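Putative phosphatase (DUF442) (Shewanella putrefaciens CN-32, PDB 3GXH) is a putative phosphatase of the dual-specificity and tyrosine phosphatase type, probably removing phosphate groups from a substrate not yet identified. Local coordinates at residues 16-19 and 23-26; 57-62 and 101-106; 61-64 and 69-72; 73-78 and 82-87; 113-118 and 123-128. All coordinates share one frame; numbering follows the deposited sequence.

Contact 1: 16-19 and 23-26; sequences QQQA and LSSG
The contact is the closed end of an antiparallel beta hairpin, in which strand 16-19 is the edge partner of strand 22-25. Q16 and S24 form its hydrogen-bonded pair: Q16 N donates to S24 O at 2.8 Å, and S24 N returns a bond to Q16 O at 2.9 Å. Serine suits this position because its short side chain can join the ladder. With OG placed between the backbone N and the carbonyl carbon (chi1 67°), the hydroxyl reaches back to Q16 O at 3.2 Å, in the carbonyl plane and on a lone pair. Q16 O is thus gripped by two donors of one residue. The same OG accepts from Q18 NE2 at 3.0 Å, nearly in the plane of that amide, and from N107, so this buried hydroxyl is well satisfied. Q18 can reach it because its chain folds back at chi2 (-69°); its NE2 also donates to T130 O, while the amide of Q16 turns away to Q129 O. On the sheet face opposite Q16 and S24, the non-hydrogen-bonded pair Q17 and L23 meets through aliphatic atoms, with Q17 CB 3.8 Å from L23 CD2. Q17 has a second conformation, so the place of its amide is doubtful. Leucine fits the buried strand, glutamine its exposed neighbour. Next to the turn, Q18 and A19 both face L22, a classic beta bulge in this antiparallel hairpin.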
# COMPACT_ATOMS: atom_id res chain seq x y z
N GLN A 16 6.09 -3.52 5.72
CA GLN A 16 7.31 -2.75 5.53
C GLN A 16 7.02 -1.30 5.67
O GLN A 16 6.21 -0.73 4.89
CB GLN A 16 7.89 -2.99 4.13
CG GLN A 16 9.27 -2.33 3.90
CD GLN A 16 9.93 -2.72 2.59
OE1 GLN A 16 9.76 -3.83 2.10
NE2 GLN A 16 10.67 -1.80 2.02
N GLN A 17 7.72 -0.65 6.59
CA GLN A 17 7.61 0.79 6.74
C GLN A 17 8.36 1.47 5.61
O GLN A 17 9.53 1.23 5.41
CB GLN A 17 8.19 1.24 8.05
CG GLN A 17 8.17 2.70 8.18
CD GLN A 17 7.56 3.06 9.47
OE1 GLN A 17 6.39 3.50 9.51
NE2 GLN A 17 8.28 2.79 10.56
N GLN A 18 7.68 2.28 4.86
CA GLN A 18 8.20 2.93 3.70
C GLN A 18 8.70 4.33 4.02
O GLN A 18 9.68 4.79 3.40
CB GLN A 18 7.19 2.94 2.57
CG GLN A 18 6.76 1.53 2.08
CD GLN A 18 7.88 0.78 1.35
OE1 GLN A 18 9.03 1.27 1.24
NE2 GLN A 18 7.56 -0.43 0.87
N ALA A 19 8.09 4.95 5.03
CA ALA A 19 8.42 6.29 5.52
C ALA A 19 7.79 6.47 6.89
O ALA A 19 6.97 5.69 7.31
CB ALA A 19 7.88 7.29 4.59
N LEU A 23 3.11 3.09 5.77
CA LEU A 23 3.32 1.67 5.85
C LEU A 23 2.79 1.03 4.59
O LEU A 23 1.80 1.48 4.02
CB LEU A 23 2.57 1.11 7.04
CG LEU A 23 2.94 1.62 8.41
CD1 LEU A 23 2.07 0.98 9.46
CD2 LEU A 23 4.44 1.36 8.69
N SER A 24 3.44 -0.05 4.14
CA SER A 24 2.89 -0.93 3.10
C SER A 24 2.84 -2.34 3.69
O SER A 24 3.66 -2.70 4.51
CB SER A 24 3.71 -0.87 1.82
OG SER A 24 5.02 -1.44 2.01
N SER A 25 1.88 -3.14 3.27
CA SER A 25 1.80 -4.51 3.75
C SER A 25 0.98 -5.40 2.88
O SER A 25 0.33 -4.98 1.92
CB SER A 25 1.25 -4.56 5.18
OG SER A 25 -0.15 -4.35 5.27
N GLY A 26 0.99 -6.66 3.27
CA GLY A 26 -0.01 -7.60 2.86
C GLY A 26 -1.26 -7.50 3.70
O GLY A 26 -1.54 -6.50 4.35

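Contact 2: 57-62 and 101-106; sequences PDEGKL and LVHCLA. With SO4 (sulfate ion), chain D.
E59 and H103 join the start of helix 59-65 to the end of strand 100-103 through their side chains. Along the first segment, P57 leads into D58, the N-cap, whose OD1 accepts from K61 N at 3.2 Å, the donor lying well above the carboxylate plane. An aspartate is apt there, since its short side chain can fold onto an amide of the first helical turn. E59 comes next and points inward. Its CG lies anti to the backbone N (chi1 179°) and the chain stays extended, long enough to carry the carboxylate to the imidazole. H103 NE2 donates to E59 OE2 at 2.6 Å, nearly straight at 166°. The oxygen uses its syn lone pair and lies in the ring plane, and carboxylate and ring are nearly coplanar. On the ring's other nitrogen, ND1 donates to C104 O at 2.9 Å, so two bonds fix the rotation of the imidazole. Past C104 the chain curls round a sulfate: L105 N reaches its O3 at 2.8 Å, A106 N bonds it too, and Y108 N and R109 N also donate. C104 SG lies 3.3 Å from sulfate O4. C104 and R109 frame a loop like the phosphate loop of tyrosine phosphatases, though one residue shorter than the classical signature, and the sulfate probably marks the phosphate site. H103, held by E59, probably helps to position the C104 backbone.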
# COMPACT_ATOMS: atom_id res chain seq x y z
N PRO A 57 -14.79 -10.26 3.56
CA PRO A 57 -16.11 -9.99 2.93
C PRO A 57 -16.45 -8.46 2.97
O PRO A 57 -17.13 -7.98 2.07
CB PRO A 57 -17.07 -10.77 3.77
CG PRO A 57 -16.26 -11.91 4.29
CD PRO A 57 -14.88 -11.35 4.53
N ASP A 58 -15.98 -7.75 3.99
CA ASP A 58 -16.22 -6.30 4.11
C ASP A 58 -15.08 -5.69 4.91
O ASP A 58 -15.21 -5.44 6.11
CB ASP A 58 -17.55 -6.06 4.75
CG ASP A 58 -18.00 -4.60 4.71
OD1 ASP A 58 -17.17 -3.75 4.33
OD2 ASP A 58 -19.15 -4.33 5.07
N GLU A 59 -13.97 -5.46 4.22
CA GLU A 59 -12.81 -4.91 4.87
C GLU A 59 -13.13 -3.55 5.47
O GLU A 59 -12.65 -3.21 6.57
CB GLU A 59 -11.61 -4.84 3.95
CG GLU A 59 -10.40 -4.22 4.70
CD GLU A 59 -9.10 -4.33 4.00
OE1 GLU A 59 -8.73 -5.42 3.52
OE2 GLU A 59 -8.40 -3.28 3.97
N GLY A 60 -13.89 -2.74 4.74
CA GLY A 60 -14.18 -1.40 5.25
C GLY A 60 -14.88 -1.37 6.59
O GLY A 60 -14.67 -0.47 7.41
N LYS A 61 -15.77 -2.35 6.82
CA LYS A 61 -16.39 -2.51 8.08
C LYS A 61 -15.35 -2.73 9.17
O LYS A 61 -15.37 -2.11 10.24
CB LYS A 61 -17.40 -3.66 8.05
CG LYS A 61 -18.11 -3.90 9.37
CD LYS A 61 -19.13 -5.05 9.25
CE LYS A 61 -19.89 -5.28 10.58
NZ LYS A 61 -19.14 -6.10 11.56
N LEU A 62 -14.40 -3.63 8.90
CA LEU A 62 -13.36 -3.90 9.89
C LEU A 62 -12.50 -2.67 10.17
O LEU A 62 -12.14 -2.39 11.32
CB LEU A 62 -12.47 -5.06 9.45
CG LEU A 62 -13.17 -6.36 9.05
CD1 LEU A 62 -12.11 -7.47 8.68
CD2 LEU A 62 -14.10 -6.81 10.12
N LEU A 101 -1.63 3.26 5.96
CA LEU A 101 -1.23 1.94 5.46
C LEU A 101 -1.79 1.74 4.07
O LEU A 101 -3.02 1.92 3.91
CB LEU A 101 -1.80 0.84 6.37
CG LEU A 101 -1.65 -0.58 5.81
CD1 LEU A 101 -0.16 -0.99 5.71
CD2 LEU A 101 -2.39 -1.63 6.62
N VAL A 102 -0.95 1.39 3.11
CA VAL A 102 -1.45 0.91 1.82
C VAL A 102 -1.15 -0.58 1.79
O VAL A 102 -0.01 -0.99 2.10
CB VAL A 102 -0.91 1.68 0.63
CG1 VAL A 102 0.65 1.69 0.57
CG2 VAL A 102 -1.52 1.23 -0.69
N HIS A 103 -2.12 -1.40 1.44
CA HIS A 103 -1.91 -2.85 1.44
C HIS A 103 -2.61 -3.57 0.34
O HIS A 103 -3.51 -3.06 -0.31
CB HIS A 103 -2.34 -3.44 2.80
CG HIS A 103 -3.81 -3.70 2.90
ND1 HIS A 103 -4.36 -4.90 2.45
CD2 HIS A 103 -4.84 -2.97 3.39
CE1 HIS A 103 -5.67 -4.86 2.66
NE2 HIS A 103 -5.99 -3.70 3.20
N CYS A 104 -2.22 -4.83 0.21
CA CYS A 104 -2.91 -5.75 -0.66
C CYS A 104 -2.83 -7.13 0.03
O CYS A 104 -3.05 -7.17 1.26
CB CYS A 104 -2.33 -5.73 -2.08
SG CYS A 104 -0.52 -5.70 -2.04
N LEU A 105 -2.57 -8.22 -0.68
CA LEU A 105 -2.49 -9.52 -0.01
C LEU A 105 -1.08 -9.81 0.46
O LEU A 105 -0.89 -10.26 1.58
CB LEU A 105 -2.96 -10.65 -0.92
CG LEU A 105 -2.91 -12.07 -0.36
CD1 LEU A 105 -3.65 -12.18 0.94
CD2 LEU A 105 -3.39 -13.09 -1.39
N ALA A 106 -0.10 -9.56 -0.40
CA ALA A 106 1.29 -9.86 -0.13
C ALA A 106 2.32 -8.75 -0.39
O ALA A 106 3.51 -8.99 -0.48
CB ALA A 106 1.69 -11.18 -0.86
S SO4 D . -0.32 -8.84 -4.05
O1 SO4 D . 0.82 -8.90 -3.18
O2 SO4 D . -0.37 -9.99 -4.95
O3 SO4 D . -1.54 -8.83 -3.25
O4 SO4 D . -0.29 -7.57 -4.78

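Contact 3: 61-64 and 69-72; sequences KLVT and DYVY
Apolar contacts between V63 and Y70 carry most of this junction of helix 59-65 with strand 69-72. The valine meets the tyrosine at about a right angle: its CG1, anti to the backbone N (chi1 167°), lies 3.9 Å from Y70 CB, and its CG2 sits 3.9 Å from Y70 CD1, obliquely to the ring. A beta-branched valine offers a methyl to each place. T64 adds its CG2, 4.0 Å from Y70 CB, at the exposed margin. A second kind of contact is between methyl and backbone, where V63 CG1 packs 3.4 Å from D69 O. No hydrogen bond crosses between the segments, and the hydroxyls find partners elsewhere. T64 OG1 turns back along its own helix to G60 O, so its methyl is the branch offered to the strand, while Y70 OH bonds to N46 ND2 at the far end of the ring. The lack of a side chain at G60 suits its place, because G60 CA lies 3.4 Å from Y70 CD2. V63 also touches V44 and F33, so the helix lies against strand 43-46 and helix 30-38 as well, within the beta-alpha-beta unit formed by strands 43-46 and 69-72 and the helix between them.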
# COMPACT_ATOMS: atom_id res chain seq x y z
N LYS A 61 -15.77 -2.35 6.82
CA LYS A 61 -16.39 -2.51 8.08
C LYS A 61 -15.35 -2.73 9.17
O LYS A 61 -15.37 -2.11 10.24
CB LYS A 61 -17.40 -3.66 8.05
CG LYS A 61 -18.11 -3.90 9.37
CD LYS A 61 -19.13 -5.05 9.25
CE LYS A 61 -19.89 -5.28 10.58
NZ LYS A 61 -19.14 -6.10 11.56
N LEU A 62 -14.40 -3.63 8.90
CA LEU A 62 -13.36 -3.90 9.89
C LEU A 62 -12.50 -2.67 10.17
O LEU A 62 -12.14 -2.39 11.32
CB LEU A 62 -12.47 -5.06 9.45
CG LEU A 62 -13.17 -6.36 9.05
CD1 LEU A 62 -12.11 -7.47 8.68
CD2 LEU A 62 -14.10 -6.81 10.12
N VAL A 63 -12.16 -1.94 9.11
CA VAL A 63 -11.28 -0.77 9.22
C VAL A 63 -12.00 0.33 10.00
O VAL A 63 -11.44 0.94 10.91
CB VAL A 63 -10.76 -0.29 7.86
CG1 VAL A 63 -10.11 1.11 7.93
CG2 VAL A 63 -9.83 -1.35 7.27
N THR A 64 -13.23 0.61 9.64
CA THR A 64 -13.97 1.72 10.28
C THR A 64 -14.36 1.35 11.71
O THR A 64 -14.26 2.21 12.61
CB THR A 64 -15.11 2.26 9.38
OG1 THR A 64 -16.02 1.23 9.14
CG2 THR A 64 -14.53 2.87 8.05
N ASP A 69 -10.01 5.45 8.83
CA ASP A 69 -10.66 5.79 7.57
C ASP A 69 -10.27 4.72 6.55
O ASP A 69 -9.18 4.15 6.63
CB ASP A 69 -10.17 7.16 7.06
CG ASP A 69 -10.62 8.30 7.90
OD1 ASP A 69 -11.65 8.20 8.58
OD2 ASP A 69 -9.92 9.34 7.83
N TYR A 70 -11.17 4.43 5.61
CA TYR A 70 -11.02 3.38 4.64
C TYR A 70 -11.13 3.92 3.22
O TYR A 70 -12.08 4.63 2.90
CB TYR A 70 -12.11 2.32 4.87
CG TYR A 70 -12.03 1.16 3.92
CD1 TYR A 70 -10.92 0.33 3.96
CD2 TYR A 70 -13.02 0.91 2.97
CE1 TYR A 70 -10.79 -0.75 3.11
CE2 TYR A 70 -12.89 -0.19 2.12
CZ TYR A 70 -11.81 -1.04 2.22
OH TYR A 70 -11.65 -2.12 1.35
N VAL A 71 -10.15 3.61 2.38
CA VAL A 71 -10.13 3.92 0.95
C VAL A 71 -9.93 2.63 0.18
O VAL A 71 -8.95 1.88 0.47
CB VAL A 71 -9.05 4.96 0.61
CG1 VAL A 71 -9.16 5.36 -0.86
CG2 VAL A 71 -9.09 6.16 1.55
N TYR A 72 -10.78 2.36 -0.82
CA TYR A 72 -10.72 1.15 -1.61
C TYR A 72 -10.42 1.52 -3.06
O TYR A 72 -11.21 2.17 -3.72
CB TYR A 72 -12.07 0.43 -1.53
CG TYR A 72 -12.22 -0.80 -2.37
CD1 TYR A 72 -11.29 -1.86 -2.25
CD2 TYR A 72 -13.23 -0.92 -3.27
CE1 TYR A 72 -11.48 -2.99 -2.97
CE2 TYR A 72 -13.38 -2.08 -4.04
CZ TYR A 72 -12.49 -3.11 -3.87
OH TYR A 72 -12.65 -4.28 -4.64

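Contact 4: 73-78 and 82-87; sequences IPVDWQ and VEDVEA
The carboxylate of D84 is the flat group that meets the other segment: V75 CG1 lies 4.0 Å from its OD2, V75 CG2 is 4.1 Å from its CB, and the two side chains cross obliquely. The other flat group, the W77 indole, packs away from this helix against W144 and Y141. The segments are the loop after strand 69-72 and the first turns of helix 82-94, part of the beta-alpha-beta crossover leading to strand 100-103. D84 is in the first turn of the helix, where its OD2 accepts from K81 N, just ahead of the helix. Its CG beside the backbone N (chi1 -57°) brings the carboxylate back to that end and toward the loop. I73 supplies the apolar part, one turn further along the helix at A87: CG2 touches A87 CB at 4.1 Å, and CD1 reaches A87 O at 3.6 Å. The small alanine lets the branched isoleucine lie close to the helix. V75 O accepts from R109, tying the loop to the sulfate-binding segment. Two waters bridge the loop backbone to the D84 carboxylate. One donates to P74 O at 2.7 Å and, weakly, to D84 OD1; the other accepts from D76 N at 2.9 Å and donates to D84 OD2 at 2.6 Å.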
# COMPACT_ATOMS: atom_id res chain seq x y z
N ILE A 73 -9.25 1.11 -3.54
CA ILE A 73 -8.76 1.33 -4.89
C ILE A 73 -8.29 -0.02 -5.43
O ILE A 73 -7.08 -0.31 -5.42
CB ILE A 73 -7.66 2.44 -4.93
CG1 ILE A 73 -8.16 3.73 -4.32
CG2 ILE A 73 -7.17 2.67 -6.39
CD1 ILE A 73 -7.11 4.80 -4.12
N PRO A 74 -9.21 -0.86 -5.91
CA PRO A 74 -8.77 -2.19 -6.28
C PRO A 74 -7.93 -2.16 -7.53
O PRO A 74 -8.29 -1.49 -8.51
CB PRO A 74 -10.10 -2.92 -6.56
CG PRO A 74 -11.08 -1.84 -6.91
CD PRO A 74 -10.68 -0.70 -5.99
N VAL A 75 -6.86 -2.94 -7.56
CA VAL A 75 -5.92 -2.94 -8.68
C VAL A 75 -5.92 -4.35 -9.23
O VAL A 75 -5.68 -5.34 -8.52
CB VAL A 75 -4.51 -2.56 -8.22
CG1 VAL A 75 -3.49 -2.67 -9.38
CG2 VAL A 75 -4.52 -1.15 -7.65
N ASP A 76 -6.19 -4.44 -10.55
CA ASP A 76 -6.16 -5.70 -11.24
C ASP A 76 -4.72 -6.11 -11.47
O ASP A 76 -3.94 -5.35 -12.03
CB ASP A 76 -6.88 -5.56 -12.60
CG ASP A 76 -6.86 -6.86 -13.39
OD1 ASP A 76 -7.59 -7.76 -13.00
OD2 ASP A 76 -6.12 -6.97 -14.36
N TRP A 77 -4.36 -7.32 -11.07
CA TRP A 77 -2.98 -7.81 -11.23
C TRP A 77 -2.53 -7.88 -12.67
O TRP A 77 -1.39 -7.51 -12.97
CB TRP A 77 -2.82 -9.20 -10.58
CG TRP A 77 -1.42 -9.69 -10.71
CD1 TRP A 77 -0.98 -10.70 -11.50
CD2 TRP A 77 -0.27 -9.18 -10.05
NE1 TRP A 77 0.37 -10.84 -11.40
CE2 TRP A 77 0.84 -9.90 -10.52
CE3 TRP A 77 -0.05 -8.13 -9.14
CZ2 TRP A 77 2.13 -9.66 -10.05
CZ3 TRP A 77 1.21 -7.91 -8.68
CH2 TRP A 77 2.28 -8.65 -9.13
N GLN A 78 -3.39 -8.36 -13.56
CA GLN A 78 -3.02 -8.56 -14.97
C GLN A 78 -3.08 -7.27 -15.79
O GLN A 78 -2.61 -7.21 -16.94
CB GLN A 78 -3.93 -9.63 -15.59
CG GLN A 78 -3.43 -10.18 -16.92
CD GLN A 78 -4.39 -11.20 -17.53
OE1 GLN A 78 -5.51 -11.36 -17.05
NE2 GLN A 78 -3.96 -11.87 -18.60
N VAL A 82 -2.52 3.20 -15.06
CA VAL A 82 -2.03 4.49 -14.62
C VAL A 82 -3.10 5.23 -13.79
O VAL A 82 -2.81 5.84 -12.77
CB VAL A 82 -1.57 5.35 -15.81
CG1 VAL A 82 -1.40 6.79 -15.37
CG2 VAL A 82 -0.30 4.75 -16.40
N GLU A 83 -4.37 5.08 -14.19
CA GLU A 83 -5.45 5.68 -13.47
C GLU A 83 -5.56 5.18 -12.02
O GLU A 83 -5.99 5.91 -11.12
CB GLU A 83 -6.75 5.43 -14.24
CG GLU A 83 -8.05 5.47 -13.51
CD GLU A 83 -9.19 5.05 -14.44
OE1 GLU A 83 -9.70 5.93 -15.16
OE2 GLU A 83 -9.54 3.84 -14.49
N ASP A 84 -5.19 3.92 -11.80
CA ASP A 84 -5.19 3.36 -10.44
C ASP A 84 -4.13 4.06 -9.58
O ASP A 84 -4.34 4.42 -8.43
CB ASP A 84 -4.91 1.86 -10.39
CG ASP A 84 -5.89 1.02 -11.21
OD1 ASP A 84 -7.10 1.39 -11.27
OD2 ASP A 84 -5.44 -0.05 -11.74
N VAL A 85 -2.95 4.20 -10.17
CA VAL A 85 -1.85 4.90 -9.50
C VAL A 85 -2.24 6.34 -9.17
O VAL A 85 -2.06 6.81 -8.04
CB VAL A 85 -0.56 4.82 -10.31
CG1 VAL A 85 0.59 5.61 -9.62
CG2 VAL A 85 -0.14 3.36 -10.53
N GLU A 86 -2.82 7.03 -10.14
CA GLU A 86 -3.28 8.41 -9.94
C GLU A 86 -4.35 8.52 -8.85
O GLU A 86 -4.34 9.44 -8.05
CB GLU A 86 -3.82 8.99 -11.24
CG GLU A 86 -2.74 9.23 -12.28
CD GLU A 86 -1.81 10.37 -11.91
OE1 GLU A 86 -2.23 11.28 -11.15
OE2 GLU A 86 -0.64 10.35 -12.39
N ALA A 87 -5.26 7.55 -8.81
CA ALA A 87 -6.26 7.53 -7.79
C ALA A 87 -5.62 7.38 -6.40
O ALA A 87 -6.00 8.01 -5.41
CB ALA A 87 -7.33 6.39 -8.09
O HOH W 1 -9.46 0.93 -8.95
O HOH W 2 -6.85 -2.20 -12.22

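Contact 5: 113-118 and 123-128; sequences FAYLYQ and QNPNMA
Y115, on helix 108-120, presents a face of its ring to M127 in the chain that returns after the helix. Its chi1 of 168° sets the ring anti to the backbone N, and the phenol swings across toward the second segment. M127, present here as selenomethionine, runs aslant over it. Its CG, anti to the backbone N and continuing extended, sits over the centre of the face, 3.5 Å from the Y115 ring centroid, a CH-pi contact. Only at chi3 (81°) does the chain bend, and SE is oblique to the same ring, 4.4 Å from its centroid, a Met-aromatic contact; a long, unbranched chain can lie over such a face. P125 meets the ring too: its CG lies 3.6 Å from Y115 CE1, at about a right angle to the tyrosine side chain, and the rigid proline ring also slides past Q118, whose OE1 is 3.6 Å from P125 CB. Q118 keeps its chain extended, so its NE2 can bond to Q18 O in the hairpin. Q118 and Q123 cross at about a right angle with their amide planes well turned apart, and a water joins them, accepting from Q118 NE2 and donating to Q123 OE1 at 2.9 Å. A second water joins Q123 NE2 to Y117 OH. The backbone bond Q123 N to Q118 O, 3.0 Å, has six-to-one spacing, consistent with a Schellman-like helix end, and N126 OD1 caps by accepting from Q129 N. This is a short connection between the end of helix 108-120 and the start of N-capped helix 127-130.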
# COMPACT_ATOMS: atom_id res chain seq x y z
N PHE A 113 3.21 0.72 -5.61
CA PHE A 113 2.51 2.00 -5.55
C PHE A 113 3.21 2.95 -4.57
O PHE A 113 3.33 4.14 -4.83
CB PHE A 113 1.02 1.84 -5.17
CG PHE A 113 0.10 1.52 -6.33
CD1 PHE A 113 0.47 0.65 -7.34
CD2 PHE A 113 -1.18 2.04 -6.35
CE1 PHE A 113 -0.40 0.34 -8.38
CE2 PHE A 113 -2.01 1.73 -7.39
CZ PHE A 113 -1.65 0.89 -8.38
N ALA A 114 3.72 2.41 -3.45
CA ALA A 114 4.47 3.25 -2.53
C ALA A 114 5.75 3.78 -3.19
O ALA A 114 6.10 4.96 -3.03
CB ALA A 114 4.84 2.48 -1.25
N TYR A 115 6.45 2.96 -3.95
CA TYR A 115 7.63 3.41 -4.68
C TYR A 115 7.26 4.56 -5.62
O TYR A 115 7.94 5.59 -5.63
CB TYR A 115 8.20 2.25 -5.47
CG TYR A 115 9.24 2.69 -6.46
CD1 TYR A 115 10.47 3.13 -6.02
CD2 TYR A 115 8.96 2.74 -7.83
CE1 TYR A 115 11.43 3.58 -6.92
CE2 TYR A 115 9.91 3.18 -8.75
CZ TYR A 115 11.13 3.59 -8.28
OH TYR A 115 12.09 4.04 -9.21
N LEU A 116 6.17 4.40 -6.38
CA LEU A 116 5.82 5.44 -7.32
C LEU A 116 5.45 6.73 -6.61
O LEU A 116 5.75 7.84 -7.12
CB LEU A 116 4.69 4.98 -8.24
CG LEU A 116 5.16 3.94 -9.26
CD1 LEU A 116 3.95 3.41 -10.02
CD2 LEU A 116 6.23 4.46 -10.25
N TYR A 117 4.80 6.63 -5.46
CA TYR A 117 4.42 7.79 -4.70
C TYR A 117 5.64 8.52 -4.19
O TYR A 117 5.74 9.76 -4.32
CB TYR A 117 3.51 7.39 -3.52
CG TYR A 117 3.30 8.48 -2.52
CD1 TYR A 117 2.40 9.51 -2.79
CD2 TYR A 117 4.03 8.52 -1.31
CE1 TYR A 117 2.20 10.54 -1.86
CE2 TYR A 117 3.84 9.56 -0.39
CZ TYR A 117 2.92 10.53 -0.69
OH TYR A 117 2.77 11.56 0.23
N GLN A 118 6.56 7.80 -3.60
CA GLN A 118 7.76 8.44 -3.08
C GLN A 118 8.56 9.08 -4.22
O GLN A 118 9.12 10.18 -4.07
CB GLN A 118 8.60 7.48 -2.28
CG GLN A 118 7.86 7.01 -1.03
CD GLN A 118 8.66 6.09 -0.13
OE1 GLN A 118 9.50 5.29 -0.58
NE2 GLN A 118 8.38 6.18 1.19
N GLN A 123 11.12 12.23 -3.36
CA GLN A 123 11.80 11.66 -2.17
C GLN A 123 12.96 10.69 -2.55
O GLN A 123 13.63 10.15 -1.67
CB GLN A 123 10.80 10.98 -1.20
CG GLN A 123 9.69 11.95 -0.71
CD GLN A 123 8.57 11.30 0.12
OE1 GLN A 123 8.57 10.09 0.36
NE2 GLN A 123 7.60 12.12 0.53
N ASN A 124 13.20 10.50 -3.85
CA ASN A 124 14.31 9.65 -4.35
C ASN A 124 14.40 8.27 -3.65
O ASN A 124 15.42 7.93 -3.05
CB ASN A 124 15.66 10.40 -4.25
CG ASN A 124 16.77 9.69 -5.00
OD1 ASN A 124 16.53 9.06 -6.04
ND2 ASN A 124 17.99 9.78 -4.49
N PRO A 125 13.32 7.47 -3.74
CA PRO A 125 13.32 6.17 -3.08
C PRO A 125 14.28 5.21 -3.77
O PRO A 125 14.55 5.38 -4.95
CB PRO A 125 11.88 5.68 -3.28
CG PRO A 125 11.47 6.34 -4.57
CD PRO A 125 12.09 7.72 -4.50
N ASN A 126 14.79 4.21 -3.06
CA ASN A 126 15.56 3.16 -3.69
C ASN A 126 14.59 2.06 -4.10
O ASN A 126 13.86 1.55 -3.27
CB ASN A 126 16.63 2.62 -2.74
CG ASN A 126 17.43 1.53 -3.37
OD1 ASN A 126 16.99 0.38 -3.48
ND2 ASN A 126 18.64 1.87 -3.80
N MSE A 127 14.56 1.72 -5.39
CA MSE A 127 13.49 0.85 -5.90
C MSE A 127 13.56 -0.53 -5.30
O MSE A 127 12.55 -1.09 -4.85
CB MSE A 127 13.51 0.74 -7.44
CG MSE A 127 12.14 0.33 -7.98
SE MSE A 127 12.05 0.14 -9.96
CE MSE A 127 12.82 -1.58 -9.81
N ALA A 128 14.74 -1.12 -5.30
CA ALA A 128 14.91 -2.46 -4.77
C ALA A 128 14.58 -2.54 -3.31
O ALA A 128 13.98 -3.51 -2.88
CB ALA A 128 16.39 -2.91 -5.03
O HOH W 3 4.76 11.71 2.00
O HOH W 4 6.68 8.54 1.93

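From the N terminus, contact 1 closes the short hairpin of 16-19 with 23-26. The larger loop of contact 2 opens at 57-62 and closes only at strand 100-103, after contacts 3 and 4. Contact 3 starts in the same helix 59-65, sharing K61 and L62, and closes at strand 69-72. Contact 4 follows directly, nested inside the loop of contact 2. Contact 5 closes last, after helix 108-120. Contacts 1 and 2 meet through neighbouring strands, with S25 O near C104 N, while contact 5 holds contact 1 through Q118 and touches contact 4 through F113 on V75 and V85. Contacts 3 and 5 lie on opposite sides of the chain's centre.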